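Local coordinates for solute binding protein MsmE (Bacillus subtilis subsp. subtilis str. 168, PDB 4R6H) that binds melibiose, raffinose and stachyose as the solute-binding component of the MelEDC-MsmX ABC transporter that imports them, at residues R51-A56 with A336-E341; D74-M79 with L379-W384; P89-T94 with K321-F326; W97-Y102 with K132-P137. All blocks are in the same frame, centred on the assembly; numbering follows the deposited sequence.

Contact 1 (R51-A56 with A336-E341); sequences RKLAAA and AKQMAE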
# COMPACT_ATOMS: atom_id res chain seq x y z
N ARG A 51 -17.75 10.68 -6.34
CA ARG A 51 -18.72 11.74 -6.56
C ARG A 51 -20.07 11.18 -7.03
O ARG A 51 -21.10 11.66 -6.59
CB ARG A 51 -18.20 12.78 -7.55
CG ARG A 51 -17.05 13.60 -6.99
CD ARG A 51 -16.65 14.74 -7.92
NE ARG A 51 -15.37 15.32 -7.52
CZ ARG A 51 -14.22 15.14 -8.18
NH1 ARG A 51 -14.16 14.42 -9.31
NH2 ARG A 51 -13.11 15.72 -7.72
N LYS A 52 -20.06 10.16 -7.89
CA LYS A 52 -21.30 9.60 -8.38
C LYS A 52 -22.05 8.92 -7.21
O LYS A 52 -23.26 9.03 -7.08
CB LYS A 52 -21.06 8.69 -9.60
CG LYS A 52 -21.08 7.19 -9.38
CD LYS A 52 -22.40 6.62 -9.86
CE LYS A 52 -22.28 6.07 -11.28
NZ LYS A 52 -23.24 4.97 -11.51
N LEU A 53 -21.33 8.22 -6.33
CA LEU A 53 -21.96 7.60 -5.21
C LEU A 53 -22.48 8.65 -4.20
O LEU A 53 -23.51 8.44 -3.60
CB LEU A 53 -21.01 6.60 -4.54
CG LEU A 53 -20.81 5.31 -5.32
CD1 LEU A 53 -19.69 4.53 -4.65
CD2 LEU A 53 -22.06 4.45 -5.44
N ALA A 54 -21.73 9.73 -4.03
CA ALA A 54 -22.20 10.84 -3.18
C ALA A 54 -23.49 11.43 -3.75
O ALA A 54 -24.45 11.67 -3.00
CB ALA A 54 -21.16 11.89 -3.03
N ALA A 55 -23.54 11.60 -5.06
CA ALA A 55 -24.78 12.09 -5.68
C ALA A 55 -25.98 11.13 -5.48
O ALA A 55 -27.12 11.58 -5.27
CB ALA A 55 -24.55 12.37 -7.15
N ALA A 56 -25.73 9.83 -5.54
CA ALA A 56 -26.74 8.83 -5.29
C ALA A 56 -27.19 8.86 -3.85
O ALA A 56 -28.37 8.70 -3.55
CB ALA A 56 -26.22 7.46 -5.69
N ALA A 336 -20.41 -0.83 -2.69
CA ALA A 336 -19.04 -1.24 -2.32
C ALA A 336 -18.34 -1.86 -3.49
O ALA A 336 -17.15 -1.63 -3.69
CB ALA A 336 -19.06 -2.18 -1.14
N LYS A 337 -19.07 -2.61 -4.31
CA LYS A 337 -18.46 -3.22 -5.50
C LYS A 337 -18.03 -2.15 -6.50
O LYS A 337 -16.91 -2.16 -7.03
CB LYS A 337 -19.45 -4.22 -6.14
CG LYS A 337 -18.94 -4.95 -7.38
CD LYS A 337 -20.00 -5.93 -7.85
CE LYS A 337 -19.54 -6.80 -9.00
NZ LYS A 337 -19.39 -6.05 -10.27
N GLN A 338 -18.93 -1.19 -6.75
CA GLN A 338 -18.64 -0.10 -7.64
C GLN A 338 -17.43 0.72 -7.22
O GLN A 338 -16.50 0.99 -8.01
CB GLN A 338 -19.89 0.76 -7.82
CG GLN A 338 -19.71 1.90 -8.79
CD GLN A 338 -20.98 2.72 -8.92
OE1 GLN A 338 -22.01 2.36 -8.37
NE2 GLN A 338 -20.89 3.84 -9.61
N MET A 339 -17.42 1.13 -5.95
CA MET A 339 -16.29 1.91 -5.47
C MET A 339 -14.98 1.12 -5.53
O MET A 339 -13.98 1.64 -5.98
CB MET A 339 -16.57 2.43 -4.07
CG MET A 339 -15.60 3.45 -3.55
SD MET A 339 -15.70 5.06 -4.40
CE MET A 339 -14.23 5.06 -5.42
N ALA A 340 -15.00 -0.14 -5.08
CA ALA A 340 -13.79 -0.95 -5.12
C ALA A 340 -13.25 -1.12 -6.53
O ALA A 340 -12.04 -0.96 -6.77
CB ALA A 340 -14.04 -2.29 -4.44
N GLU A 341 -14.13 -1.41 -7.48
CA GLU A 341 -13.67 -1.54 -8.85
C GLU A 341 -13.00 -0.28 -9.41
O GLU A 341 -12.02 -0.34 -10.15
CB GLU A 341 -14.84 -1.97 -9.74
CG GLU A 341 -15.19 -3.43 -9.50
CD GLU A 341 -16.42 -3.94 -10.24
OE1 GLU A 341 -16.98 -3.21 -11.08
OE2 GLU A 341 -16.82 -5.10 -9.97
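Two helices run nearly antiparallel here, their segment axes 10.9 Å apart at an angle of 159°, with Leu53 and Met339 closest in backbone register at 8.0 Å between CA atoms. At that spacing the backbones stay apart and side chains bridge the gap. Leu53 is the central one, and its two methyls go to different partners. CD1 lies 3.8 Å from Met339 CB and 4.0 Å from Met339 SD; the methionine chain is bent at chi2 (70°), which keeps the sulfur beside the leucine. CD2 meets the end of Gln338, with Gln338 CD at 4.0 Å; the two side chains slide past each other in opposite directions. With CG anti to the backbone N (chi1 -178°) and the rest extended, Gln338 spans the groove towards the 51-56 helix. Lys52, modelled in more than one position, passes near the end of Gln338 on the exposed side. With an alanine here in place of the glutamine, the long chain beside Leu53 CD2 would be gone, and a gap would probably open between the helices on their outer side. Met330 of helix 320-331 touches both Leu53 and Met339, while Met339 also packs on Thr49 and Phe50 of helix 44-60. Further round the 336-341 helix, Lys337 NZ and Glu341 OE2 form a salt bridge of 2.8 Å one turn apart. The chemistry is thus graded: a leucine-methionine junction inside and the long polar chain of Gln338 toward solvent, so that apolar contact joins helix 44-60 to helix 333-343.

Contact 2 (D74-M79 with L379-W384); sequences DYENMM and LPNGMW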
# COMPACT_ATOMS: atom_id res chain seq x y z
N ASP A 74 -1.60 17.96 0.01
CA ASP A 74 -1.88 18.80 1.18
C ASP A 74 -2.66 18.04 2.27
O ASP A 74 -2.88 18.59 3.34
CB ASP A 74 -2.68 20.05 0.81
CG ASP A 74 -1.88 21.01 -0.05
OD1 ASP A 74 -0.66 21.13 0.18
OD2 ASP A 74 -2.47 21.64 -0.96
N TYR A 75 -3.03 16.77 2.02
CA TYR A 75 -3.89 16.03 2.96
C TYR A 75 -3.35 16.01 4.38
O TYR A 75 -4.06 16.35 5.34
CB TYR A 75 -4.10 14.60 2.44
CG TYR A 75 -5.19 13.86 3.18
CD1 TYR A 75 -4.94 13.20 4.36
CD2 TYR A 75 -6.47 13.85 2.69
CE1 TYR A 75 -5.94 12.58 5.06
CE2 TYR A 75 -7.49 13.20 3.36
CZ TYR A 75 -7.23 12.55 4.53
OH TYR A 75 -8.24 11.89 5.22
N GLU A 76 -2.11 15.58 4.54
CA GLU A 76 -1.52 15.40 5.85
C GLU A 76 -1.45 16.72 6.62
O GLU A 76 -1.80 16.77 7.80
CB GLU A 76 -0.12 14.77 5.76
CG GLU A 76 0.50 14.45 7.10
CD GLU A 76 1.88 13.83 6.97
OE1 GLU A 76 2.13 13.15 5.96
OE2 GLU A 76 2.71 14.02 7.88
N ASN A 77 -0.98 17.77 5.96
CA ASN A 77 -0.91 19.08 6.59
C ASN A 77 -2.28 19.62 7.02
O ASN A 77 -2.46 20.12 8.12
CB ASN A 77 -0.23 20.07 5.62
CG ASN A 77 1.29 19.84 5.49
OD1 ASN A 77 1.95 19.47 6.45
ND2 ASN A 77 1.83 20.09 4.29
N MET A 78 -3.27 19.48 6.15
CA MET A 78 -4.62 19.94 6.49
C MET A 78 -5.21 19.14 7.65
O MET A 78 -5.81 19.70 8.54
CB MET A 78 -5.52 19.87 5.26
CG MET A 78 -5.15 20.91 4.23
SD MET A 78 -6.15 20.75 2.75
CE MET A 78 -5.63 22.18 1.80
N MET A 79 -5.02 17.83 7.66
CA MET A 79 -5.56 17.04 8.76
C MET A 79 -4.86 17.29 10.06
O MET A 79 -5.48 17.24 11.12
CB MET A 79 -5.61 15.53 8.40
CG MET A 79 -6.67 15.20 7.36
SD MET A 79 -8.37 15.52 7.90
CE MET A 79 -8.46 14.43 9.32
N LEU A 379 7.92 2.78 12.00
CA LEU A 379 8.86 3.85 11.82
C LEU A 379 8.20 5.19 12.09
O LEU A 379 6.99 5.37 11.82
CB LEU A 379 9.43 3.84 10.39
CG LEU A 379 10.22 2.59 10.01
CD1 LEU A 379 10.78 2.71 8.64
CD2 LEU A 379 11.33 2.27 11.02
N PRO A 380 8.98 6.14 12.59
CA PRO A 380 8.42 7.49 12.74
C PRO A 380 8.09 8.12 11.40
O PRO A 380 8.72 7.83 10.37
CB PRO A 380 9.54 8.25 13.43
CG PRO A 380 10.80 7.52 13.09
CD PRO A 380 10.40 6.08 12.99
N ASN A 381 7.08 8.98 11.41
CA ASN A 381 6.68 9.67 10.22
C ASN A 381 7.85 10.44 9.63
O ASN A 381 8.58 11.13 10.36
CB ASN A 381 5.53 10.63 10.57
CG ASN A 381 4.88 11.25 9.36
OD1 ASN A 381 4.83 10.66 8.28
ND2 ASN A 381 4.36 12.45 9.54
N GLY A 382 8.04 10.31 8.31
CA GLY A 382 9.17 10.90 7.64
C GLY A 382 10.16 9.86 7.10
O GLY A 382 10.99 10.19 6.28
N MET A 383 10.07 8.62 7.57
CA MET A 383 11.09 7.61 7.18
C MET A 383 10.91 7.10 5.74
O MET A 383 11.85 6.62 5.13
CB MET A 383 11.12 6.44 8.16
CG MET A 383 11.82 6.75 9.47
SD MET A 383 13.59 7.09 9.36
CE MET A 383 14.24 5.41 9.08
N TRP A 384 9.71 7.23 5.18
CA TRP A 384 9.48 6.84 3.78
C TRP A 384 10.41 7.55 2.84
O TRP A 384 11.06 6.95 1.99
CB TRP A 384 8.02 7.06 3.39
CG TRP A 384 7.72 6.89 1.94
CD1 TRP A 384 7.62 7.87 0.97
CD2 TRP A 384 7.51 5.64 1.26
NE1 TRP A 384 7.30 7.31 -0.25
CE2 TRP A 384 7.21 5.95 -0.10
CE3 TRP A 384 7.43 4.32 1.68
CZ2 TRP A 384 6.92 4.95 -1.05
CZ3 TRP A 384 7.14 3.34 0.76
CH2 TRP A 384 6.88 3.67 -0.60
O HOH W 1 4.73 12.20 6.03
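Glu76 reaches out from helix 75-84 to the side chain of Asn381, and the two come from opposite directions. From CB the glutamate chain runs straight: CG is anti to the backbone N (chi1 -175°), and CD follows fully extended. At the tip the two carboxylate oxygens divide the work. OE2 accepts a hydrogen bond of 2.8 Å from Asn381 ND2, with an N-H...O angle of 160°; the donor comes from the syn side but 33° out of the carboxylate plane, although the bond lies in the plane of the amide. OE1 accepts a hydrogen bond from a water at 2.8 Å, and that same water donates to Asn381 OD1 at 2.7 Å. Carboxylate, amide and water thereby close a ring, which limits how far either flat group can turn in this small surface contact. Asn381 itself rides on a type II turn from Pro380 to Met383, with Gly382 as N-cap of helix 383-395. Arg101 of helix 98-102 touches both side chains. The bridge thus joins helix 75-84 to the turn between helices 374-378 and 383-395, apparently spanning the two lobes in this open conformation.

Contact 3 (P89-T94 with K321-F326); sequences PDLFDT and KEAKDF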
# COMPACT_ATOMS: atom_id res chain seq x y z
N PRO A 89 -13.13 17.00 9.59
CA PRO A 89 -14.23 16.72 8.72
C PRO A 89 -15.13 15.67 9.37
O PRO A 89 -14.70 14.91 10.24
CB PRO A 89 -13.55 16.11 7.48
CG PRO A 89 -12.09 16.35 7.65
CD PRO A 89 -11.89 16.36 9.10
N ASP A 90 -16.37 15.59 8.89
CA ASP A 90 -17.31 14.60 9.44
C ASP A 90 -16.82 13.17 9.17
O ASP A 90 -16.89 12.29 10.01
CB ASP A 90 -18.71 14.80 8.88
CG ASP A 90 -19.25 16.21 9.15
OD1 ASP A 90 -19.16 16.67 10.31
OD2 ASP A 90 -19.68 16.86 8.16
N LEU A 91 -16.29 13.00 7.97
CA LEU A 91 -15.72 11.72 7.55
C LEU A 91 -14.35 12.00 6.95
O LEU A 91 -14.19 12.97 6.19
CB LEU A 91 -16.60 11.07 6.50
CG LEU A 91 -17.93 10.48 6.97
CD1 LEU A 91 -18.91 10.30 5.81
CD2 LEU A 91 -17.71 9.17 7.70
N PHE A 92 -13.41 11.12 7.23
CA PHE A 92 -12.05 11.31 6.72
C PHE A 92 -11.38 9.95 6.48
O PHE A 92 -11.74 8.94 7.02
CB PHE A 92 -11.23 12.21 7.65
CG PHE A 92 -11.19 11.75 9.06
CD1 PHE A 92 -12.19 12.15 9.96
CD2 PHE A 92 -10.21 10.90 9.50
CE1 PHE A 92 -12.16 11.68 11.26
CE2 PHE A 92 -10.18 10.46 10.82
CZ PHE A 92 -11.16 10.84 11.68
N ASP A 93 -10.36 9.99 5.65
CA ASP A 93 -9.59 8.81 5.25
C ASP A 93 -8.39 8.65 6.18
O ASP A 93 -7.57 9.60 6.35
CB ASP A 93 -9.17 9.05 3.82
CG ASP A 93 -8.55 7.82 3.10
OD1 ASP A 93 -8.25 6.81 3.75
OD2 ASP A 93 -8.36 7.97 1.84
N THR A 94 -8.27 7.50 6.81
CA THR A 94 -7.12 7.26 7.67
C THR A 94 -5.88 6.72 6.94
O THR A 94 -4.80 6.73 7.51
CB THR A 94 -7.50 6.34 8.84
OG1 THR A 94 -7.99 5.10 8.33
CG2 THR A 94 -8.60 6.97 9.68
N LYS A 321 -24.43 11.16 13.00
CA LYS A 321 -25.49 10.24 12.56
C LYS A 321 -25.49 10.13 11.03
O LYS A 321 -25.55 9.00 10.49
CB LYS A 321 -26.86 10.71 13.14
CG LYS A 321 -27.96 11.11 12.17
CD LYS A 321 -28.80 9.92 11.74
CE LYS A 321 -29.93 10.37 10.82
NZ LYS A 321 -30.49 9.24 10.05
N GLU A 322 -25.38 11.26 10.36
CA GLU A 322 -25.35 11.33 8.91
C GLU A 322 -24.07 10.69 8.35
O GLU A 322 -24.09 10.06 7.29
CB GLU A 322 -25.43 12.79 8.40
CG GLU A 322 -26.77 13.51 8.60
CD GLU A 322 -27.18 13.82 10.06
OE1 GLU A 322 -26.34 14.04 10.99
OE2 GLU A 322 -28.40 13.90 10.29
N ALA A 323 -22.98 10.91 9.06
CA ALA A 323 -21.68 10.29 8.72
C ALA A 323 -21.83 8.76 8.72
O ALA A 323 -21.33 8.08 7.78
CB ALA A 323 -20.63 10.71 9.70
N LYS A 324 -22.42 8.21 9.77
CA LYS A 324 -22.70 6.77 9.83
C LYS A 324 -23.67 6.32 8.75
O LYS A 324 -23.47 5.23 8.15
CB LYS A 324 -23.19 6.35 11.21
CG LYS A 324 -22.11 6.44 12.26
CD LYS A 324 -22.61 5.94 13.61
CE LYS A 324 -21.52 6.01 14.65
NZ LYS A 324 -22.04 5.62 16.00
N ASP A 325 -24.71 7.13 8.46
CA ASP A 325 -25.64 6.78 7.39
C ASP A 325 -24.87 6.68 6.05
O ASP A 325 -25.14 5.79 5.23
CB ASP A 325 -26.75 7.83 7.20
CG ASP A 325 -27.80 7.83 8.31
OD1 ASP A 325 -27.96 6.86 9.06
OD2 ASP A 325 -28.46 8.89 8.40
N PHE A 326 -23.89 7.57 5.86
CA PHE A 326 -23.13 7.58 4.62
C PHE A 326 -22.24 6.30 4.54
O PHE A 326 -22.11 5.68 3.47
CB PHE A 326 -22.28 8.86 4.50
CG PHE A 326 -21.64 9.02 3.15
CD1 PHE A 326 -20.39 8.48 2.87
CD2 PHE A 326 -22.29 9.66 2.15
CE1 PHE A 326 -19.85 8.60 1.63
CE2 PHE A 326 -21.74 9.79 0.89
CZ PHE A 326 -20.52 9.24 0.62
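Leu91 does most of the touching, laying its branched end against Ala323 and Phe326 of helix 320-331. CG sits 3.8 Å from Ala323 CB, a small methyl, consistent with the close approach of the two backbones. Both leucine methyls lie 3.8 Å from Ala323 O, and CD1 also reaches Phe326 CD1 at 3.8 Å, approaching the ring obliquely and touching its root as well. Phe326 holds its ring there with CG anti to the backbone N (chi1 -172°). Just before the strand, Asp90 O lies 4.1 Å from Ala323 CB, and here the backbones are nearest, 6.2 Å between the CA atoms of Asp90 and Ala323.

The next shell sets these groups in place. The backbone of Leu91 is hydrogen-bonded to Thr36 and Tyr38 of strand 33-38, whose Ile37 touches both Leu91 and Phe326. Leu311 and Ala313 of strand 310-313 pack on Leu91, and Phe57 meets the Phe326 ring edge-to-face. Asp90 turns its carboxylate elsewhere, to Ser317 OG and to the backbone N of Thr36.

All four touching residues are buried and no hydrogen bond crosses between the segments. Helix 320-331 is therefore seated on the neighbouring strands 91-92 and 33-38 by shape and apolar contact, while its Lys321-Asp325 salt bridge lies away from this contact.

Contact 4 (W97-Y102 with K132-P137); sequences WGKIRY and KVYAYP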
# COMPACT_ATOMS: atom_id res chain seq x y z
N TRP A 97 -3.06 4.82 8.72
CA TRP A 97 -2.64 5.41 9.98
C TRP A 97 -3.79 5.48 11.00
O TRP A 97 -3.73 6.29 11.92
CB TRP A 97 -2.11 6.83 9.73
CG TRP A 97 -0.90 6.91 8.85
CD1 TRP A 97 -0.87 7.03 7.47
CD2 TRP A 97 0.46 6.91 9.28
NE1 TRP A 97 0.42 7.07 7.03
CE2 TRP A 97 1.26 7.00 8.11
CE3 TRP A 97 1.07 6.83 10.53
CZ2 TRP A 97 2.67 7.04 8.17
CZ3 TRP A 97 2.47 6.86 10.58
CH2 TRP A 97 3.24 6.95 9.41
N GLY A 98 -4.79 4.62 10.83
CA GLY A 98 -6.01 4.65 11.65
C GLY A 98 -5.78 4.67 13.16
O GLY A 98 -6.27 5.56 13.87
N LYS A 99 -4.98 3.73 13.65
CA LYS A 99 -4.77 3.63 15.09
C LYS A 99 -3.76 4.66 15.57
O LYS A 99 -4.02 5.40 16.51
CB LYS A 99 -4.31 2.24 15.46
CG LYS A 99 -5.27 1.14 15.06
CD LYS A 99 -4.63 -0.19 15.44
CE LYS A 99 -5.65 -1.28 15.56
NZ LYS A 99 -4.95 -2.57 15.87
N ILE A 100 -2.62 4.72 14.90
CA ILE A 100 -1.48 5.52 15.37
C ILE A 100 -1.75 7.01 15.36
O ILE A 100 -1.42 7.72 16.29
CB ILE A 100 -0.19 5.24 14.56
CG1 ILE A 100 0.31 3.82 14.88
CG2 ILE A 100 0.88 6.30 14.83
CD1 ILE A 100 1.72 3.53 14.42
N ARG A 101 -2.36 7.49 14.27
CA ARG A 101 -2.55 8.91 14.07
C ARG A 101 -3.96 9.35 14.45
O ARG A 101 -4.14 10.45 14.96
CB ARG A 101 -2.28 9.22 12.60
CG ARG A 101 -2.23 10.68 12.23
CD ARG A 101 -1.67 10.91 10.84
NE ARG A 101 -0.26 10.53 10.65
CZ ARG A 101 0.38 10.48 9.48
NH1 ARG A 101 -0.22 10.79 8.33
NH2 ARG A 101 1.66 10.11 9.44
N TYR A 102 -4.96 8.50 14.21
CA TYR A 102 -6.36 8.93 14.38
C TYR A 102 -7.12 8.30 15.54
O TYR A 102 -8.31 8.57 15.71
CB TYR A 102 -7.11 8.70 13.08
CG TYR A 102 -6.66 9.63 12.01
CD1 TYR A 102 -7.08 10.97 12.02
CD2 TYR A 102 -5.83 9.24 10.97
CE1 TYR A 102 -6.71 11.84 11.05
CE2 TYR A 102 -5.45 10.12 9.95
CZ TYR A 102 -5.89 11.44 10.02
OH TYR A 102 -5.57 12.35 9.03
N LYS A 132 -12.91 -2.19 19.44
CA LYS A 132 -13.17 -0.97 18.65
C LYS A 132 -12.94 -1.24 17.16
O LYS A 132 -11.94 -1.85 16.79
CB LYS A 132 -12.30 0.18 19.09
CG LYS A 132 -12.50 1.41 18.22
CD LYS A 132 -11.93 2.67 18.84
CE LYS A 132 -11.95 3.81 17.85
NZ LYS A 132 -11.73 5.14 18.48
N VAL A 133 -13.84 -0.77 16.31
CA VAL A 133 -13.64 -0.75 14.85
C VAL A 133 -13.39 0.74 14.52
O VAL A 133 -14.27 1.61 14.77
CB VAL A 133 -14.86 -1.29 14.12
CG1 VAL A 133 -14.69 -1.16 12.60
CG2 VAL A 133 -15.12 -2.75 14.49
N TYR A 134 -12.21 1.05 14.02
CA TYR A 134 -11.74 2.44 13.87
C TYR A 134 -12.27 3.14 12.62
O TYR A 134 -12.30 4.35 12.57
CB TYR A 134 -10.19 2.52 13.81
CG TYR A 134 -9.50 2.31 15.16
CD1 TYR A 134 -9.45 1.04 15.73
CD2 TYR A 134 -8.89 3.39 15.85
CE1 TYR A 134 -8.84 0.83 16.96
CE2 TYR A 134 -8.28 3.19 17.11
CZ TYR A 134 -8.25 1.91 17.63
OH TYR A 134 -7.64 1.67 18.85
N ALA A 135 -12.53 2.37 11.57
CA ALA A 135 -12.89 2.96 10.25
C ALA A 135 -13.45 1.88 9.36
O ALA A 135 -13.25 0.69 9.60
CB ALA A 135 -11.67 3.53 9.60
N TYR A 136 -14.16 2.32 8.32
CA TYR A 136 -14.74 1.45 7.30
C TYR A 136 -13.78 1.37 6.14
O TYR A 136 -13.41 2.41 5.56
CB TYR A 136 -16.10 2.01 6.84
CG TYR A 136 -16.59 1.36 5.57
CD1 TYR A 136 -17.00 0.03 5.54
CD2 TYR A 136 -16.53 2.05 4.37
CE1 TYR A 136 -17.38 -0.56 4.36
CE2 TYR A 136 -16.93 1.48 3.18
CZ TYR A 136 -17.34 0.16 3.19
OH TYR A 136 -17.74 -0.43 1.99
N PRO A 137 -13.35 0.16 5.77
CA PRO A 137 -12.45 -0.01 4.63
C PRO A 137 -13.16 -0.03 3.29
O PRO A 137 -13.88 -0.98 2.98
CB PRO A 137 -11.77 -1.35 4.93
CG PRO A 137 -12.85 -2.12 5.63
CD PRO A 137 -13.64 -1.12 6.45
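Tyr134 lays its ring against Gly98 and Lys99, and Lys132 covers its other face. Lys132 comes first in the segment; its extended chain runs along that face, with CE 3.6 Å from the plane of the Tyr134 ring, towards the rim, and NZ goes on to Thr106 O. Val133 follows, its N bonded to Asp108. Then comes Tyr134, whose CG lies beside the backbone N (chi1 -75°), turning the ring toward helix 98-102. Lys99 CG is 4.0 Å from the ring centroid and only 8° off the normal, a clean CH-pi contact. The two side chains cross at about a right angle, with Lys99 CE 4.1 Å from Tyr134 CE1, and Lys99 NZ ends on Ser124 O. Gly98 O comes obliquely to Tyr134 CD2 at 3.9 Å, while the hydroxyl is held by Asn128 ND2. An alanine in place of this tyrosine would probably leave both lysine chains without the ring surface they lie against, and Asn128 without its hydroxyl partner. Beyond Ala135, Tyr136 begins strand 136-137, which pairs antiparallel with strand 310-313, and its ring meets Trp114 edge-to-face and packs on helix 320-331. The contact thus joins the short, weakly bonded helix 98-102 to the loop leading into that sheet.

Overall arrangement
From the N terminus, helix 44-60 opens contact 1, which closes only when the chain returns in helix 333-343. Next, 74-79 opens contact 2, closed far later at 379-384, so contacts 1 and 2 cross. Inside both loops lies contact 3, from strand 91-92 to helix 320-331, and inside that lies contact 4, the shortest loop. Contacts 3 and 4 share the sheet 91-92, 310-313, 136-137, and Phe92 packs on Tyr102 between them. Contact 1 touches contact 3 through Ala54 and Phe326 and contact 4 through Ala336 and Tyr136. Tyr75 OH probably hydrogen-bonds Asp93 O, linking contact 2 to contact 3. Contacts 1, 3 and 4 thus knit one lobe, and contact 2 apparently reaches across to the other.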